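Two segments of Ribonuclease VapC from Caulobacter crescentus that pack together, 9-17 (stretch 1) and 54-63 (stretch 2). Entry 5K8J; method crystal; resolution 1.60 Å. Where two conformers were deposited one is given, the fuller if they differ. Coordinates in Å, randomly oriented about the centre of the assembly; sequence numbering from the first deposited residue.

Stretch 1, residues 9-17: VAIHLRDGD
Stretch 2, residues 54-63: LRRSRLDVML

Two helices cross here with their N-to-C directions 118° apart and their axes 9.2 Å apart at closest approach. Stretch 2 is helical from Leu 54 to Leu 63; stretch 1 is helical from Val 9 through the Asp 15 region, then leaves helical geometry at Gly 16. The register is set by Arg 14 and Leu 59, whose CA atoms lie 5.6 Å apart, and 447 Å² is buried in all.

The main rule is that a helix C-terminus leaves carbonyls in need of donors, and an arginine from the partner helix supplies them. Arg 58 points its CA-to-CB bond toward stretch 1 and, with chi1 m, chi2 t, chi3 p and chi4 91°, brings its guanidinium edge to the last turn. Arg 58 NE donates to Arg 14 O at 2.7 Å, nearly straight at 166°, while Arg 58 NH2 makes a weak bond to Leu 13 O at 3.4 Å; Arg 58 NH1 is satisfied elsewhere in the structure. Leu 13 O also accepts from Gly 16 N at 3.2 Å. Gly 16, at phi/psi 90/29, closes a Schellman motif in which Asp 17 N reaches His 12 O at 2.8 Å. A CB at these backbone angles would be jammed against the preceding carbonyl, and the Gly 16 CA already lies 3.3 Å from Arg 58 NH2.

Asp 15 (chi1 m, chi2 -12°) serves two arginines. Within its own stretch, Arg 14 NE gives 2.8 Å to Asp 15 OD1 and Arg 14 NH2 gives 2.9 Å to Asp 15 OD2, a two-pronged salt bridge. From the other helix, Arg 55 NE donates to Asp 15 OD1 at 3.2 Å, and Arg 55 NH2 adds a weak bond to Asp 15 OD2 at 3.3 Å. Arg 14 NH1, Arg 55 NH1 and Asp 15 OD2 also find hydrogen-bond partners elsewhere in the structure. Arg 14 NH2 lies 3.6 Å from Arg 55 NE, two like charges close together, and both side chains bond the same carboxylate. Arg 55 is nearly extended (m, t, t, chi4 145°), and its CD covers one face of the Arg 14 guanidinium. Arg 14 (t, t, p, chi4 -150°) is the most covered residue, and Arg 14 CD lies 4.0 Å from Leu 59 CB.

Apolar packing comes from Met 62, a selenomethionine with rotamer m, t, p, whose CA-to-CB bond also points toward stretch 1. Met 62 SE lies 3.5 Å from Arg 14 CA, and Met 62 CE lies 3.6 Å from Leu 13 CD2 and 4.4 Å from Ala 10 CB.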

ATOM      1  N   VAL B   9      20.547   7.208 -21.994  1.00 13.97           N
ATOM      2  CA  VAL B   9      20.702   6.040 -22.859  1.00 14.08           C
ATOM      3  C   VAL B   9      19.619   6.038 -23.934  1.00 17.72           C
ATOM      4  O   VAL B   9      19.894   5.783 -25.116  1.00 17.26           O
ATOM      5  CB  VAL B   9      20.671   4.739 -22.024  1.00 14.45           C
ATOM      6  CG1 VAL B   9      20.760   3.506 -22.922  1.00 18.63           C
ATOM      7  CG2 VAL B   9      21.809   4.719 -21.007  1.00 19.19           C
ATOM      8  N   ALA B  10      18.364   6.290 -23.530  1.00 14.84           N
ATOM      9  CA  ALA B  10      17.272   6.324 -24.491  1.00 13.58           C
ATOM     10  C   ALA B  10      17.445   7.450 -25.501  1.00 16.79           C
ATOM     11  O   ALA B  10      17.079   7.293 -26.670  1.00 15.95           O
ATOM     12  CB  ALA B  10      15.941   6.457 -23.765  1.00 14.68           C
ATOM     13  N   ILE B  11      17.932   8.611 -25.063  1.00 16.53           N
ATOM     14  CA  ILE B  11      18.233   9.699 -25.999  1.00 14.98           C
ATOM     15  C   ILE B  11      19.252   9.253 -27.047  1.00 19.75           C
ATOM     16  O   ILE B  11      19.113   9.549 -28.246  1.00 20.68           O
ATOM     17  CB  ILE B  11      18.712  10.959 -25.243  1.00 14.88           C
ATOM     18  CG1 ILE B  11      17.553  11.638 -24.549  1.00 16.78           C
ATOM     19  CG2 ILE B  11      19.399  11.973 -26.214  1.00 21.32           C
ATOM     20  CD1 ILE B  11      17.958  12.723 -23.587  1.00 19.88           C
ATOM     21  N   HIS B  12      20.314   8.574 -26.620  1.00 16.98           N
ATOM     22  CA  HIS B  12      21.326   8.126 -27.568  1.00 20.28           C
ATOM     23  C   HIS B  12      20.759   7.116 -28.550  1.00 20.83           C
ATOM     24  O   HIS B  12      21.145   7.098 -29.729  1.00 21.18           O
ATOM     25  CB  HIS B  12      22.518   7.565 -26.786  1.00 20.45           C
ATOM     26  CG  HIS B  12      23.406   8.643 -26.229  1.00 20.63           C
ATOM     27  ND1 HIS B  12      24.729   8.775 -26.602  1.00 28.27           N
ATOM     28  CD2 HIS B  12      23.145   9.684 -25.401  1.00 22.42           C
ATOM     29  CE1 HIS B  12      25.251   9.829 -25.998  1.00 27.90           C
ATOM     30  NE2 HIS B  12      24.311  10.401 -25.266  1.00 23.27           N
ATOM     31  N   LEU B  13      19.806   6.308 -28.103  1.00 22.33           N
ATOM     32  CA  LEU B  13      19.094   5.413 -29.006  1.00 25.71           C
ATOM     33  C   LEU B  13      18.251   6.214 -30.005  1.00 23.80           C
ATOM     34  O   LEU B  13      18.386   6.049 -31.226  1.00 24.60           O
ATOM     35  CB  LEU B  13      18.249   4.445 -28.161  1.00 27.86           C
ATOM     36  CG  LEU B  13      17.583   3.215 -28.756  1.00 33.52           C
ATOM     37  CD1 LEU B  13      18.596   2.382 -29.539  1.00 37.74           C
ATOM     38  CD2 LEU B  13      16.980   2.392 -27.636  1.00 31.65           C
ATOM     39  N   ARG B  14      17.448   7.160 -29.514  1.00 21.48           N
ATOM     40  CA  ARG B  14      16.617   7.982 -30.397  1.00 20.85           C
ATOM     41  C   ARG B  14      17.455   8.733 -31.430  1.00 28.16           C
ATOM     42  O   ARG B  14      17.048   8.871 -32.596  1.00 23.39           O
ATOM     43  CB  ARG B  14      15.807   8.986 -29.581  1.00 19.56           C
ATOM     44  CG  ARG B  14      14.820   9.820 -30.453  1.00 21.75           C
ATOM     45  CD  ARG B  14      14.350  11.154 -29.812  1.00 19.73           C
ATOM     46  NE  ARG B  14      15.497  12.033 -29.560  1.00 18.81           N
ATOM     47  CZ  ARG B  14      15.578  12.925 -28.579  1.00 16.37           C
ATOM     48  NH1 ARG B  14      14.574  13.122 -27.739  1.00 21.46           N
ATOM     49  NH2 ARG B  14      16.691  13.633 -28.428  1.00 19.74           N
ATOM     50  N   ASP B  15      18.600   9.266 -31.018  1.00 21.61           N
ATOM     51  CA  ASP B  15      19.390  10.105 -31.906  1.00 21.17           C
ATOM     52  C   ASP B  15      20.465   9.336 -32.662  1.00 25.51           C
ATOM     53  O   ASP B  15      21.203   9.953 -33.439  1.00 24.68           O
ATOM     54  CB  ASP B  15      19.982  11.266 -31.112  1.00 20.77           C
ATOM     55  CG  ASP B  15      18.930  12.253 -30.705  1.00 19.08           C
ATOM     56  OD1 ASP B  15      17.788  12.157 -31.231  1.00 22.73           O
ATOM     57  OD2 ASP B  15      19.205  13.113 -29.848  1.00 20.92           O
ATOM     58  N   GLY B  16      20.516   8.007 -32.536  1.00 23.91           N
ATOM     59  CA  GLY B  16      21.264   7.197 -33.479  1.00 25.38           C
ATOM     60  C   GLY B  16      22.713   6.960 -33.124  1.00 29.76           C
ATOM     61  O   GLY B  16      23.552   6.801 -34.028  1.00 32.06           O
ATOM     62  N   ASP B  17      23.036   6.942 -31.852  1.00 28.85           N
ATOM     63  CA  ASP B  17      24.398   6.664 -31.395  1.00 26.53           C
ATOM     64  C   ASP B  17      24.712   5.192 -31.602  1.00 25.52           C
ATOM     65  O   ASP B  17      24.100   4.338 -30.953  1.00 32.59           O
ATOM     66  CB  ASP B  17      24.523   7.035 -29.925  1.00 27.01           C
ATOM     67  CG  ASP B  17      25.878   6.709 -29.337  1.00 36.07           C
ATOM     68  OD1 ASP B  17      26.680   6.004 -29.988  1.00 35.46           O
ATOM     69  OD2 ASP B  17      26.130   7.169 -28.202  1.00 32.25           O
ATOM     70  N   LEU B  54      13.129  13.820 -37.752  1.00 19.24           N
ATOM     71  CA  LEU B  54      13.785  12.532 -37.514  1.00 20.27           C
ATOM     72  C   LEU B  54      13.637  12.095 -36.068  1.00 18.52           C
ATOM     73  O   LEU B  54      13.458  10.904 -35.789  1.00 22.71           O
ATOM     74  CB  LEU B  54      15.258  12.597 -37.904  1.00 20.65           C
ATOM     75  CG  LEU B  54      15.469  12.575 -39.408  1.00 29.96           C
ATOM     76  CD1 LEU B  54      16.920  12.788 -39.669  1.00 28.42           C
ATOM     77  CD2 LEU B  54      15.015  11.241 -40.001  1.00 36.53           C
ATOM     78  N   ARG B  55      13.681  13.037 -35.122  1.00 17.04           N
ATOM     79  CA  ARG B  55      13.511  12.645 -33.732  1.00 15.82           C
ATOM     80  C   ARG B  55      12.107  12.107 -33.479  1.00 16.58           C
ATOM     81  O   ARG B  55      11.924  11.150 -32.724  1.00 17.47           O
ATOM     82  CB  ARG B  55      13.837  13.820 -32.811  1.00 15.93           C
ATOM     83  CG  ARG B  55      15.333  14.112 -32.767  1.00 17.68           C
ATOM     84  CD  ARG B  55      15.702  15.227 -31.798  1.00 18.42           C
ATOM     85  NE  ARG B  55      17.162  15.221 -31.618  1.00 19.45           N
ATOM     86  CZ  ARG B  55      17.928  16.291 -31.433  1.00 22.92           C
ATOM     87  NH1 ARG B  55      17.411  17.505 -31.411  1.00 23.99           N
ATOM     88  NH2 ARG B  55      19.240  16.133 -31.266  1.00 23.30           N
ATOM     89  N   ARG B  56      11.099  12.719 -34.097  1.00 15.69           N
ATOM     90  CA  ARG B  56       9.732  12.244 -33.944  1.00 16.97           C
ATOM     91  C   ARG B  56       9.580  10.825 -34.473  1.00 17.59           C
ATOM     92  O   ARG B  56       8.987   9.968 -33.801  1.00 17.82           O
ATOM     93  CB  ARG B  56       8.789  13.188 -34.712  1.00 15.79           C
ATOM     94  CG  ARG B  56       7.306  12.814 -34.690  1.00 18.86           C
ATOM     95  CD  ARG B  56       6.674  13.150 -33.363  1.00 19.29           C
ATOM     96  NE  ARG B  56       6.845  12.057 -32.415  1.00 16.12           N
ATOM     97  CZ  ARG B  56       6.798  12.173 -31.095  1.00 15.05           C
ATOM     98  NH1 ARG B  56       6.655  13.358 -30.512  1.00 17.18           N
ATOM     99  NH2 ARG B  56       6.947  11.097 -30.345  1.00 19.50           N
ATOM    100  N   SER B  57      10.035  10.587 -35.709  1.00 18.18           N
ATOM    101  CA  SER B  57       9.834   9.282 -36.334  0.53 20.64           C
ATOM    102  C   SER B  57      10.580   8.189 -35.575  1.00 19.89           C
ATOM    103  O   SER B  57      10.050   7.087 -35.394  1.00 22.84           O
ATOM    104  CB  SER B  57      10.258   9.309 -37.806  0.53 22.02           C
ATOM    105  OG  SER B  57      11.620   9.645 -37.977  0.53 24.38           O
ATOM    106  N   ARG B  58      11.810   8.475 -35.134  1.00 18.36           N
ATOM    107  CA  ARG B  58      12.606   7.472 -34.430  1.00 19.41           C
ATOM    108  C   ARG B  58      12.065   7.235 -33.026  1.00 21.18           C
ATOM    109  O   ARG B  58      12.010   6.089 -32.567  1.00 18.71           O
ATOM    110  CB  ARG B  58      14.081   7.897 -34.404  1.00 18.19           C
ATOM    111  CG  ARG B  58      14.665   7.956 -35.847  1.00 18.82           C
ATOM    112  CD  ARG B  58      16.047   8.568 -35.925  1.00 22.50           C
ATOM    113  NE  ARG B  58      16.927   7.782 -35.096  1.00 26.00           N
ATOM    114  CZ  ARG B  58      17.639   6.743 -35.505  1.00 28.95           C
ATOM    115  NH1 ARG B  58      17.661   6.368 -36.781  1.00 26.15           N
ATOM    116  NH2 ARG B  58      18.352   6.082 -34.611  1.00 24.39           N
ATOM    117  N   LEU B  59      11.624   8.290 -32.338  1.00 15.58           N
ATOM    118  CA  LEU B  59      11.009   8.078 -31.041  1.00 14.14           C
ATOM    119  C   LEU B  59       9.728   7.279 -31.187  1.00 15.72           C
ATOM    120  O   LEU B  59       9.433   6.416 -30.348  1.00 14.95           O
ATOM    121  CB  LEU B  59      10.742   9.412 -30.337  1.00 14.63           C
ATOM    122  CG  LEU B  59      10.062   9.326 -28.957  1.00 16.36           C
ATOM    123  CD1 LEU B  59      10.865   8.469 -27.982  1.00 16.13           C
ATOM    124  CD2 LEU B  59       9.825  10.724 -28.345  1.00 13.99           C
ATOM    125  N   ASP B  60       8.975   7.521 -32.261  1.00 16.42           N
ATOM    126  CA  ASP B  60       7.716   6.815 -32.441  1.00 17.13           C
ATOM    127  C   ASP B  60       7.952   5.316 -32.594  1.00 18.78           C
ATOM    128  O   ASP B  60       7.237   4.516 -31.984  1.00 19.33           O
ATOM    129  CB  ASP B  60       6.941   7.371 -33.638  1.00 18.15           C
ATOM    130  CG  ASP B  60       6.286   8.723 -33.344  1.00 17.88           C
ATOM    131  OD1 ASP B  60       5.870   9.359 -34.348  1.00 27.31           O
ATOM    132  OD2 ASP B  60       6.211   9.124 -32.174  1.00 22.00           O
ATOM    133  N   VAL B  61       8.987   4.917 -33.332  1.00 19.89           N
ATOM    134  CA  VAL B  61       9.286   3.484 -33.439  1.00 18.16           C
ATOM    135  C   VAL B  61       9.698   2.922 -32.080  1.00 19.45           C
ATOM    136  O   VAL B  61       9.258   1.836 -31.693  1.00 22.28           O
ATOM    137  CB  VAL B  61      10.338   3.197 -34.538  1.00 24.60           C
ATOM    138  CG1 VAL B  61       9.848   3.681 -35.899  1.00 26.74           C
ATOM    139  CG2 VAL B  61      11.646   3.823 -34.251  1.00 40.25           C
HETATM  140  N   MSE B  62      10.502   3.655 -31.313  1.00 20.66           N
HETATM  141  CA  MSE B  62      10.872   3.205 -29.965  1.00 19.15           C
HETATM  142  C   MSE B  62       9.676   3.019 -29.064  1.00 20.50           C
HETATM  143  O   MSE B  62       9.587   2.050 -28.303  1.00 20.18           O
HETATM  144  CB  MSE B  62      11.834   4.185 -29.302  1.00 20.43           C
HETATM  145  CG  MSE B  62      13.129   4.346 -30.052  1.00 20.25           C
HETATM  146 SE   MSE B  62      14.197   5.735 -29.265  0.65 20.35          SE
HETATM  147  CE  MSE B  62      14.334   4.842 -27.578  1.00 15.08           C
ATOM    148  N   LEU B  63       8.775   3.997 -29.066  1.00 17.38           N
ATOM    149  CA  LEU B  63       7.628   3.909 -28.176  1.00 17.77           C
ATOM    150  C   LEU B  63       6.646   2.840 -28.616  1.00 22.01           C
ATOM    151  O   LEU B  63       5.894   2.326 -27.789  1.00 23.54           O
ATOM    152  CB  LEU B  63       6.912   5.256 -28.106  1.00 18.02           C
ATOM    153  CG  LEU B  63       7.705   6.388 -27.451  1.00 16.46           C
ATOM    154  CD1 LEU B  63       6.885   7.673 -27.450  1.00 20.47           C
ATOM    155  CD2 LEU B  63       8.098   6.071 -26.042  1.00 21.79           C
TER